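Local coordinates for uncharacterized protein ScGH5_18 (Streptomyces cattleya, PDB 7LR7) that probably hydrolyses glycosidic bonds during N-glycan breakdown, as a family 5 glycoside hydrolase whose pocket binds N-acetylglucosamine, at residues L194-D199 / A222-V227; W226-T231 / G270-H275; T242-A247 / I289-D294. All coordinates share one frame; numbering follows the deposited sequence.

Contact 1 of 3, residues L194-D199 / A222-V227; sequences LHAEYD and AVHSWV. With NAG (2-acetamido-2-deoxy-beta-D-glucopyranose), chain B.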
loop_
_atom_site.group_PDB
_atom_site.type_symbol
_atom_site.label_atom_id
_atom_site.label_comp_id
_atom_site.label_asym_id
_atom_site.label_seq_id
_atom_site.Cartn_x
_atom_site.Cartn_y
_atom_site.Cartn_z
ATOM N N LEU A 194 -9.525 20.410 -11.667
ATOM C CA LEU A 194 -9.310 21.197 -10.466
ATOM C C LEU A 194 -8.499 20.374 -9.464
ATOM O O LEU A 194 -8.111 19.228 -9.728
ATOM C CB LEU A 194 -10.659 21.645 -9.881
ATOM C CG LEU A 194 -11.439 20.529 -9.188
ATOM C CD1 LEU A 194 -12.276 21.105 -8.048
ATOM C CD2 LEU A 194 -12.330 19.774 -10.195
ATOM N N HIS A 195 -8.237 20.977 -8.303
ATOM C CA HIS A 195 -7.704 20.258 -7.149
ATOM C C HIS A 195 -8.532 20.622 -5.922
ATOM O O HIS A 195 -9.206 21.659 -5.890
ATOM C CB HIS A 195 -6.236 20.583 -6.895
ATOM C CG HIS A 195 -6.012 21.985 -6.436
ATOM N ND1 HIS A 195 -5.853 22.323 -5.106
ATOM C CD2 HIS A 195 -5.931 23.147 -7.136
ATOM C CE1 HIS A 195 -5.667 23.630 -5.009
ATOM N NE2 HIS A 195 -5.716 24.154 -6.226
ATOM N N ALA A 196 -8.476 19.766 -4.901
ATOM C CA ALA A 196 -9.339 19.924 -3.728
ATOM C C ALA A 196 -8.532 19.643 -2.467
ATOM O O ALA A 196 -8.120 18.497 -2.237
ATOM C CB ALA A 196 -10.542 18.983 -3.807
ATOM N N GLU A 197 -8.365 20.659 -1.624
ATOM C CA GLU A 197 -7.578 20.545 -0.402
ATOM C C GLU A 197 -8.494 20.603 0.818
ATOM O O GLU A 197 -9.490 21.322 0.814
ATOM C CB GLU A 197 -6.510 21.650 -0.359
ATOM C CG GLU A 197 -5.702 21.789 -1.707
ATOM C CD GLU A 197 -5.211 20.444 -2.249
ATOM O OE1 GLU A 197 -5.126 20.269 -3.487
ATOM O OE2 GLU A 197 -4.894 19.556 -1.435
ATOM N N TYR A 198 -8.165 19.842 1.862
ATOM C CA TYR A 198 -8.995 19.930 3.060
ATOM C C TYR A 198 -8.678 21.229 3.806
ATOM O O TYR A 198 -7.744 21.957 3.456
ATOM C CB TYR A 198 -8.822 18.679 3.934
ATOM C CG TYR A 198 -7.754 18.733 5.012
ATOM C CD1 TYR A 198 -8.099 18.916 6.339
ATOM C CD2 TYR A 198 -6.404 18.550 4.705
ATOM C CE1 TYR A 198 -7.141 18.935 7.346
ATOM C CE2 TYR A 198 -5.427 18.565 5.717
ATOM C CZ TYR A 198 -5.814 18.759 7.034
ATOM O OH TYR A 198 -4.887 18.799 8.061
ATOM N N ASP A 199 -9.473 21.523 4.846
ATOM C CA ASP A 199 -9.570 22.892 5.360
ATOM C C ASP A 199 -8.317 23.393 6.070
ATOM O O ASP A 199 -8.257 24.589 6.389
ATOM C CB ASP A 199 -10.788 23.055 6.277
ATOM C CG ASP A 199 -10.732 22.193 7.545
ATOM O OD1 ASP A 199 -9.644 21.751 7.983
ATOM O OD2 ASP A 199 -11.828 21.984 8.120
ATOM N N ALA A 222 -12.420 24.341 -4.872
ATOM C CA ALA A 222 -13.111 23.242 -4.202
ATOM C C ALA A 222 -12.941 23.365 -2.695
ATOM O O ALA A 222 -11.822 23.570 -2.212
ATOM C CB ALA A 222 -12.573 21.889 -4.674
ATOM N N VAL A 223 -14.042 23.232 -1.953
ATOM C CA VAL A 223 -14.007 23.279 -0.497
ATOM C C VAL A 223 -14.714 22.045 0.060
ATOM O O VAL A 223 -15.705 21.573 -0.510
ATOM C CB VAL A 223 -14.636 24.580 0.051
ATOM C CG1 VAL A 223 -13.855 25.803 -0.450
ATOM C CG2 VAL A 223 -16.083 24.683 -0.329
ATOM N N HIS A 224 -14.189 21.516 1.171
ATOM C CA HIS A 224 -14.769 20.376 1.878
ATOM C C HIS A 224 -15.160 20.850 3.275
ATOM O O HIS A 224 -14.290 21.196 4.081
ATOM C CB HIS A 224 -13.786 19.205 1.963
ATOM C CG HIS A 224 -13.429 18.591 0.637
ATOM N ND1 HIS A 224 -12.604 17.492 0.530
ATOM C CD2 HIS A 224 -13.777 18.921 -0.632
ATOM C CE1 HIS A 224 -12.459 17.169 -0.745
ATOM N NE2 HIS A 224 -13.162 18.018 -1.471
ATOM N N SER A 225 -16.456 20.849 3.576
ATOM C CA SER A 225 -16.969 21.457 4.801
ATOM C C SER A 225 -17.333 20.375 5.813
ATOM O O SER A 225 -18.292 19.625 5.602
ATOM C CB SER A 225 -18.185 22.329 4.493
ATOM O OG SER A 225 -18.615 22.963 5.671
ATOM N N TRP A 226 -16.595 20.327 6.931
ATOM C CA TRP A 226 -16.734 19.270 7.937
ATOM C C TRP A 226 -16.797 19.866 9.338
ATOM O O TRP A 226 -15.772 20.289 9.881
ATOM C CB TRP A 226 -15.578 18.274 7.813
ATOM C CG TRP A 226 -15.768 17.434 6.612
ATOM C CD1 TRP A 226 -15.067 17.496 5.439
ATOM C CD2 TRP A 226 -16.777 16.440 6.427
ATOM N NE1 TRP A 226 -15.548 16.557 4.555
ATOM C CE2 TRP A 226 -16.605 15.903 5.133
ATOM C CE3 TRP A 226 -17.803 15.937 7.237
ATOM C CZ2 TRP A 226 -17.423 14.896 4.630
ATOM C CZ3 TRP A 226 -18.620 14.949 6.732
ATOM C CH2 TRP A 226 -18.424 14.435 5.441
ATOM N N VAL A 227 -17.993 19.881 9.944
ATOM C CA VAL A 227 -18.172 20.576 11.218
ATOM C C VAL A 227 -17.580 19.791 12.393
ATOM O O VAL A 227 -17.632 20.253 13.541
ATOM C CB VAL A 227 -19.660 20.924 11.463
ATOM C CG1 VAL A 227 -20.182 21.802 10.323
ATOM C CG2 VAL A 227 -20.519 19.685 11.614
HETATM C C1 NAG B . -9.512 15.344 8.226
HETATM C C2 NAG B . -9.358 13.819 8.134
HETATM C C3 NAG B . -9.639 13.314 6.710
HETATM C C4 NAG B . -10.916 13.922 6.142
HETATM C C5 NAG B . -10.888 15.432 6.323
HETATM C C6 NAG B . -12.137 16.125 5.847
HETATM C C7 NAG B . -7.765 12.393 9.348
HETATM C C8 NAG B . -6.340 12.182 9.709
HETATM N N2 NAG B . -8.019 13.438 8.558
HETATM O O1 NAG B . -9.412 15.737 9.558
HETATM O O3 NAG B . -9.759 11.893 6.736
HETATM O O4 NAG B . -11.042 13.616 4.757
HETATM O O5 NAG B . -10.761 15.727 7.717
HETATM O O6 NAG B . -12.025 17.531 6.020
HETATM O O7 NAG B . -8.656 11.660 9.762
HETATM O O HOH W 1 -9.578 24.268 -5.188
HETATM O O HOH W 2 -9.135 23.306 -2.747
HETATM O O HOH W 3 -11.604 22.521 2.103
HETATM O O HOH W 4 -14.189 22.122 6.768
HETATM O O HOH W 5 -11.988 19.863 4.846
#
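A196 and A222 meet methyl to methyl where strands 194-196 and 221-225 of the (beta/alpha)8 barrel come together. Apolar contact forms the base of the interface. A196 CB lies 3.6 Å from A222 CB, and L194 reaches the same methyl through CD1. That L194 CD1 to A222 CB approach is tight at 3.5 Å. L194 gets there with CG between its backbone N and carbonyl carbon (chi1 74°). A196 CB also sits 3.6 Å from H224 NE2, approaching the imidazole obliquely.

Between these segments the backbones are joined through waters, not by direct bonds. One water accepts from A222 N and lies within bonding distance of H195 O. A second accepts from E197 N and donates to A222 O. A third accepts from H224 N and donates to E197 O, at 2.8 Å from the water to that O. The strands run roughly parallel, 23° apart in direction, with axes 6.7 Å apart at closest. Farther along, H224 O accepts hydrogen bonds from two more waters. One of these also donates to D199 OD2, and the other contacts O6 of the bound GlcNAc (NAG).

Among the side chains, H195 ND1 donates to E197 OE1 at 2.7 Å; OE1 accepts with its anti lone pair, and the bond is tilted 18° from the imidazole plane. E197 OE2 accepts from N155 N, so both oxygens are held. H224 ND1 bonds to E153 and NE2 to Q267, fixing the ring's rotation beside a GlcNAc-binding glutamate.

The contact closes the eight-stranded barrel between its fifth and sixth strands. Strand 145-152 flanks strand 194-196, strand 264-269 flanks strand 221-225, and helix 240-254 packs outside V223 and S225.

Contact 2 of 3, residues W226-T231 / G270-H275; sequences WVFNGT and GAPAPH. With NAG (2-acetamido-2-deoxy-beta-D-glucopyranose), chain B.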
loop_
_atom_site.group_PDB
_atom_site.type_symbol
_atom_site.label_atom_id
_atom_site.label_comp_id
_atom_site.label_asym_id
_atom_site.label_seq_id
_atom_site.Cartn_x
_atom_site.Cartn_y
_atom_site.Cartn_z
ATOM N N TRP A 226 -16.595 20.327 6.931
ATOM C CA TRP A 226 -16.734 19.270 7.937
ATOM C C TRP A 226 -16.797 19.866 9.338
ATOM O O TRP A 226 -15.772 20.289 9.881
ATOM C CB TRP A 226 -15.578 18.274 7.813
ATOM C CG TRP A 226 -15.768 17.434 6.612
ATOM C CD1 TRP A 226 -15.067 17.496 5.439
ATOM C CD2 TRP A 226 -16.777 16.440 6.427
ATOM N NE1 TRP A 226 -15.548 16.557 4.555
ATOM C CE2 TRP A 226 -16.605 15.903 5.133
ATOM C CE3 TRP A 226 -17.803 15.937 7.237
ATOM C CZ2 TRP A 226 -17.423 14.896 4.630
ATOM C CZ3 TRP A 226 -18.620 14.949 6.732
ATOM C CH2 TRP A 226 -18.424 14.435 5.441
ATOM N N VAL A 227 -17.993 19.881 9.944
ATOM C CA VAL A 227 -18.172 20.576 11.218
ATOM C C VAL A 227 -17.580 19.791 12.393
ATOM O O VAL A 227 -17.632 20.253 13.541
ATOM C CB VAL A 227 -19.660 20.924 11.463
ATOM C CG1 VAL A 227 -20.182 21.802 10.323
ATOM C CG2 VAL A 227 -20.519 19.685 11.614
ATOM N N PHE A 228 -16.962 18.632 12.132
ATOM C CA PHE A 228 -16.177 18.030 13.209
ATOM C C PHE A 228 -14.825 18.708 13.408
ATOM O O PHE A 228 -14.060 18.273 14.272
ATOM C CB PHE A 228 -15.981 16.505 13.002
ATOM C CG PHE A 228 -15.311 16.110 11.697
ATOM C CD1 PHE A 228 -14.002 16.451 11.426
ATOM C CD2 PHE A 228 -15.989 15.336 10.776
ATOM C CE1 PHE A 228 -13.398 16.071 10.241
ATOM C CE2 PHE A 228 -15.390 14.944 9.596
ATOM C CZ PHE A 228 -14.094 15.318 9.321
ATOM N N ASN A 229 -14.505 19.753 12.646
ATOM C CA ASN A 229 -13.179 20.367 12.722
ATOM C C ASN A 229 -12.992 21.261 13.945
ATOM O O ASN A 229 -12.018 22.020 13.988
ATOM C CB ASN A 229 -12.901 21.182 11.453
ATOM C CG ASN A 229 -13.936 22.275 11.223
ATOM O OD1 ASN A 229 -14.837 22.469 12.042
ATOM N ND2 ASN A 229 -13.809 22.997 10.111
ATOM N N GLY A 230 -13.880 21.189 14.935
ATOM C CA GLY A 230 -13.891 22.117 16.055
ATOM C C GLY A 230 -15.122 23.002 16.112
ATOM O O GLY A 230 -15.440 23.541 17.185
ATOM N N THR A 231 -15.824 23.165 14.985
ATOM C CA THR A 231 -16.982 24.051 14.915
ATOM C C THR A 231 -18.122 23.542 15.784
ATOM O O THR A 231 -18.617 24.256 16.664
ATOM C CB THR A 231 -17.451 24.182 13.460
ATOM O OG1 THR A 231 -16.410 24.755 12.673
ATOM C CG2 THR A 231 -18.684 25.072 13.365
ATOM N N GLY A 270 -21.143 16.927 4.743
ATOM C CA GLY A 270 -21.827 15.790 5.330
ATOM C C GLY A 270 -22.221 16.076 6.763
ATOM O O GLY A 270 -21.891 17.122 7.326
ATOM N N ALA A 271 -22.938 15.119 7.356
ATOM C CA ALA A 271 -23.450 15.250 8.720
ATOM C C ALA A 271 -22.783 14.217 9.627
ATOM O O ALA A 271 -23.273 13.080 9.759
ATOM C CB ALA A 271 -24.972 15.086 8.733
ATOM N N PRO A 272 -21.666 14.555 10.288
ATOM C CA PRO A 272 -20.922 13.536 11.033
ATOM C C PRO A 272 -21.411 13.353 12.460
ATOM O O PRO A 272 -21.369 14.287 13.272
ATOM C CB PRO A 272 -19.483 14.069 11.000
ATOM C CG PRO A 272 -19.649 15.558 10.985
ATOM C CD PRO A 272 -21.005 15.872 10.354
ATOM N N ALA A 273 -21.862 12.152 12.780
ATOM C CA ALA A 273 -22.169 11.879 14.173
ATOM C C ALA A 273 -20.879 11.607 14.949
ATOM O O ALA A 273 -19.898 11.124 14.377
ATOM C CB ALA A 273 -23.114 10.684 14.289
ATOM N N PRO A 274 -20.841 11.913 16.260
ATOM C CA PRO A 274 -21.893 12.451 17.133
ATOM C C PRO A 274 -22.124 13.966 17.013
ATOM O O PRO A 274 -23.151 14.447 17.488
ATOM C CB PRO A 274 -21.383 12.116 18.545
ATOM C CG PRO A 274 -20.071 11.389 18.354
ATOM C CD PRO A 274 -19.586 11.719 16.999
ATOM N N HIS A 275 -21.183 14.690 16.398
ATOM C CA HIS A 275 -21.294 16.144 16.278
ATOM C C HIS A 275 -22.631 16.559 15.687
ATOM O O HIS A 275 -23.201 17.588 16.067
ATOM C CB HIS A 275 -20.150 16.681 15.413
ATOM C CG HIS A 275 -18.839 16.020 15.686
ATOM N ND1 HIS A 275 -18.442 14.863 15.048
ATOM C CD2 HIS A 275 -17.844 16.339 16.546
ATOM C CE1 HIS A 275 -17.253 14.505 15.496
ATOM N NE2 HIS A 275 -16.868 15.382 16.407
HETATM C C1 NAG B . -9.512 15.344 8.226
HETATM C C2 NAG B . -9.358 13.819 8.134
HETATM C C3 NAG B . -9.639 13.314 6.710
HETATM C C4 NAG B . -10.916 13.922 6.142
HETATM C C5 NAG B . -10.888 15.432 6.323
HETATM C C6 NAG B . -12.137 16.125 5.847
HETATM C C7 NAG B . -7.765 12.393 9.348
HETATM C C8 NAG B . -6.340 12.182 9.709
HETATM N N2 NAG B . -8.019 13.438 8.558
HETATM O O1 NAG B . -9.412 15.737 9.558
HETATM O O3 NAG B . -9.759 11.893 6.736
HETATM O O4 NAG B . -11.042 13.616 4.757
HETATM O O5 NAG B . -10.761 15.727 7.717
HETATM O O6 NAG B . -12.025 17.531 6.020
HETATM O O7 NAG B . -8.656 11.660 9.762
HETATM O O HOH W 6 -19.973 19.227 7.695
#
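W226 extends its indole from the pocket toward G270, and its atoms can be followed outward. CB lies over one face of the F228 ring, offset toward the rim. CG is anti to the carbonyl carbon (chi1 -73°), which directs the indole between sugar and loop. CD1 lies 3.1 Å from O6 of the bound GlcNAc (NAG), and NE1 donates to E268 OE1. On the six-membered ring, CE3 has P272 CG near its plane, 4.2 Å away. CZ3 reaches G270 CA at 3.6 Å, and G270 N lies over one face of the indole, where it is buried without a hydrogen-bond partner. A side chain on G270 would run into CH2, so the close fit depends on glycine. With W226 cut back to an alanine, E268 OE1 is likely to lose its indole donor, a gap would open against G270 and P272, and the sugar's O6 would lose one wall.

F228 continues the wall. Its ring edge meets P272, with CD2 3.7 Å from CG of that proline. Its CE1 lies 3.7 Å from NAG O5, also at the ring edge. F228 CB rests over the imidazole face of H275 in a CH-pi contact, 3.6 Å from the ring centroid and 16° off the normal. V227 CG2 packs on P272 CD. One water accepts from V227 N and donates to G270 O.

These loops follow strands 221-225 and 264-269 at the sugar-binding end of the barrel. Helix 231-235 lies beside H275, helix 240-254 beside V227, and helix 281-292 beside A271.

Contact 3 of 3, residues T242-A247 / I289-D294; sequences TAQHAA and IDAVLD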
loop_
_atom_site.group_PDB
_atom_site.type_symbol
_atom_site.label_atom_id
_atom_site.label_comp_id
_atom_site.label_asym_id
_atom_site.label_seq_id
_atom_site.Cartn_x
_atom_site.Cartn_y
_atom_site.Cartn_z
ATOM N N THR A 242 -22.341 26.267 13.164
ATOM C CA THR A 242 -22.420 24.920 12.611
ATOM C C THR A 242 -23.244 24.896 11.329
ATOM O O THR A 242 -22.843 24.278 10.338
ATOM C CB THR A 242 -23.005 23.962 13.646
ATOM O OG1 THR A 242 -22.026 23.721 14.660
ATOM C CG2 THR A 242 -23.394 22.648 13.000
ATOM N N ALA A 243 -24.398 25.566 11.325
ATOM C CA ALA A 243 -25.241 25.535 10.137
ATOM C C ALA A 243 -24.599 26.282 8.980
ATOM O O ALA A 243 -24.809 25.921 7.816
ATOM C CB ALA A 243 -26.621 26.130 10.438
ATOM N N GLN A 244 -23.836 27.330 9.279
ATOM C CA GLN A 244 -23.307 28.222 8.257
ATOM C C GLN A 244 -21.900 27.864 7.833
ATOM O O GLN A 244 -21.308 28.611 7.050
ATOM C CB GLN A 244 -23.304 29.675 8.750
ATOM C CG GLN A 244 -24.676 30.250 9.024
ATOM C CD GLN A 244 -25.394 30.724 7.776
ATOM O OE1 GLN A 244 -24.775 31.043 6.751
ATOM N NE2 GLN A 244 -26.712 30.768 7.856
ATOM N N HIS A 245 -21.340 26.756 8.338
ATOM C CA HIS A 245 -19.918 26.523 8.127
ATOM C C HIS A 245 -19.593 26.366 6.651
ATOM O O HIS A 245 -18.553 26.850 6.187
ATOM C CB HIS A 245 -19.437 25.303 8.903
ATOM C CG HIS A 245 -17.956 25.106 8.820
ATOM N ND1 HIS A 245 -17.350 24.531 7.726
ATOM C CD2 HIS A 245 -16.960 25.429 9.680
ATOM C CE1 HIS A 245 -16.040 24.513 7.910
ATOM N NE2 HIS A 245 -15.776 25.047 9.088
ATOM N N ALA A 246 -20.466 25.690 5.897
ATOM C CA ALA A 246 -20.224 25.557 4.462
ATOM C C ALA A 246 -20.293 26.913 3.767
ATOM O O ALA A 246 -19.411 27.255 2.971
ATOM C CB ALA A 246 -21.222 24.582 3.849
ATOM N N ALA A 247 -21.321 27.707 4.066
ATOM C CA ALA A 247 -21.411 29.040 3.480
ATOM C C ALA A 247 -20.167 29.859 3.797
ATOM O O ALA A 247 -19.653 30.584 2.933
ATOM C CB ALA A 247 -22.671 29.753 3.983
ATOM N N ILE A 289 -27.608 23.390 3.341
ATOM C CA ILE A 289 -27.818 23.612 1.915
ATOM C C ILE A 289 -28.455 24.978 1.686
ATOM O O ILE A 289 -27.997 25.759 0.838
ATOM C CB ILE A 289 -28.672 22.478 1.317
ATOM C CG1 ILE A 289 -27.886 21.165 1.309
ATOM C CG2 ILE A 289 -29.129 22.827 -0.091
ATOM C CD1 ILE A 289 -28.768 19.935 1.086
ATOM N N ASP A 290 -29.524 25.288 2.434
ATOM C CA ASP A 290 -30.137 26.612 2.327
ATOM C C ASP A 290 -29.107 27.719 2.544
ATOM O O ASP A 290 -29.047 28.681 1.770
ATOM C CB ASP A 290 -31.296 26.758 3.324
ATOM C CG ASP A 290 -32.585 26.094 2.838
ATOM O OD1 ASP A 290 -32.686 25.811 1.626
ATOM O OD2 ASP A 290 -33.501 25.859 3.666
ATOM N N ALA A 291 -28.258 27.574 3.567
ATOM C CA ALA A 291 -27.304 28.625 3.906
ATOM C C ALA A 291 -26.247 28.807 2.817
ATOM O O ALA A 291 -25.876 29.943 2.487
ATOM C CB ALA A 291 -26.635 28.311 5.245
ATOM N N VAL A 292 -25.719 27.710 2.269
ATOM C CA VAL A 292 -24.646 27.864 1.294
ATOM C C VAL A 292 -25.199 28.352 -0.034
ATOM O O VAL A 292 -24.542 29.122 -0.741
ATOM C CB VAL A 292 -23.852 26.555 1.138
ATOM C CG1 VAL A 292 -24.629 25.521 0.339
ATOM C CG2 VAL A 292 -22.501 26.846 0.475
ATOM N N LEU A 293 -26.413 27.946 -0.388
ATOM C CA LEU A 293 -27.038 28.380 -1.627
ATOM C C LEU A 293 -27.552 29.810 -1.567
ATOM O O LEU A 293 -28.062 30.313 -2.578
ATOM C CB LEU A 293 -28.181 27.431 -1.989
ATOM C CG LEU A 293 -27.683 26.036 -2.382
ATOM C CD1 LEU A 293 -28.836 25.187 -2.870
ATOM C CD2 LEU A 293 -26.590 26.145 -3.452
ATOM N N ASP A 294 -27.457 30.468 -0.414
ATOM C CA ASP A 294 -27.601 31.915 -0.364
ATOM C C ASP A 294 -26.300 32.630 -0.716
ATOM O O ASP A 294 -26.202 33.851 -0.537
ATOM C CB ASP A 294 -28.104 32.356 1.017
ATOM C CG ASP A 294 -28.601 33.799 1.023
ATOM O OD1 ASP A 294 -29.344 34.185 0.091
ATOM O OD2 ASP A 294 -28.233 34.563 1.939
HETATM O O HOH W 7 -25.840 31.881 4.222
#
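Two outer helices of the (beta/alpha)8 barrel meet here, helix 240-254 and the C-terminal end of helix 281-292. They follow the sixth and seventh strands of the barrel and lie side by side on its outside. Small residues allow the backbones to come close. The CA atoms of A247 and V292 are 4.1 Å apart.

A247 sets its methyl against the opposing backbone. Its CB lies 3.5 Å from A291 O and 3.8 Å from V292 CA. V292 packs from its own side. CG2 stands anti to the backbone N, with CG1 at chi1 75°, and this turns CG2 toward the backbone of A246 and A247. A246 CB comes to 4.3 Å from V292 CG2, a looser touch.

A291 is the central residue and directs its methyl at helix 240-254. The A291 CB is met by the amide end of Q244, with both OE1 and NE2 at 3.6 Å. The Q244 chain bends at chi2 (-81°), which brings its amide over this methyl. A243 O approaches the same methyl less closely.

The surroundings differ on the two sides. I289 faces helix 334-348, while H245 turns inward and bonds through ND1 to S225 OG on strand 221-225. D290 forms a salt bridge with R345. The contact lies away from the sugar pocket and joins neighbouring helices of the barrel shell.

Direct contact across the join is by van der Waals touch, but one water links its polar atoms. It donates to Q244 OE1 and to A291 O, lying 2.6 Å from A291 O.

From the N terminus, contact 1 comes first. It closes the excursion from strand 194-196 to strand 221-225 and shares W226 and V227 with contact 2. Contact 2 then spans from the loop after strand 221-225 to the loop after strand 264-269. Contact 3 begins inside that span and ends beyond it, so the two cross, whereas contacts 1 and 3 stand in series. D199 of contact 1 probably bonds to N229 of contact 2. V227 packs on helix 240-254. Together they tie neighbouring barrel strands, the sugar-lining loops and the outer helices into one sector.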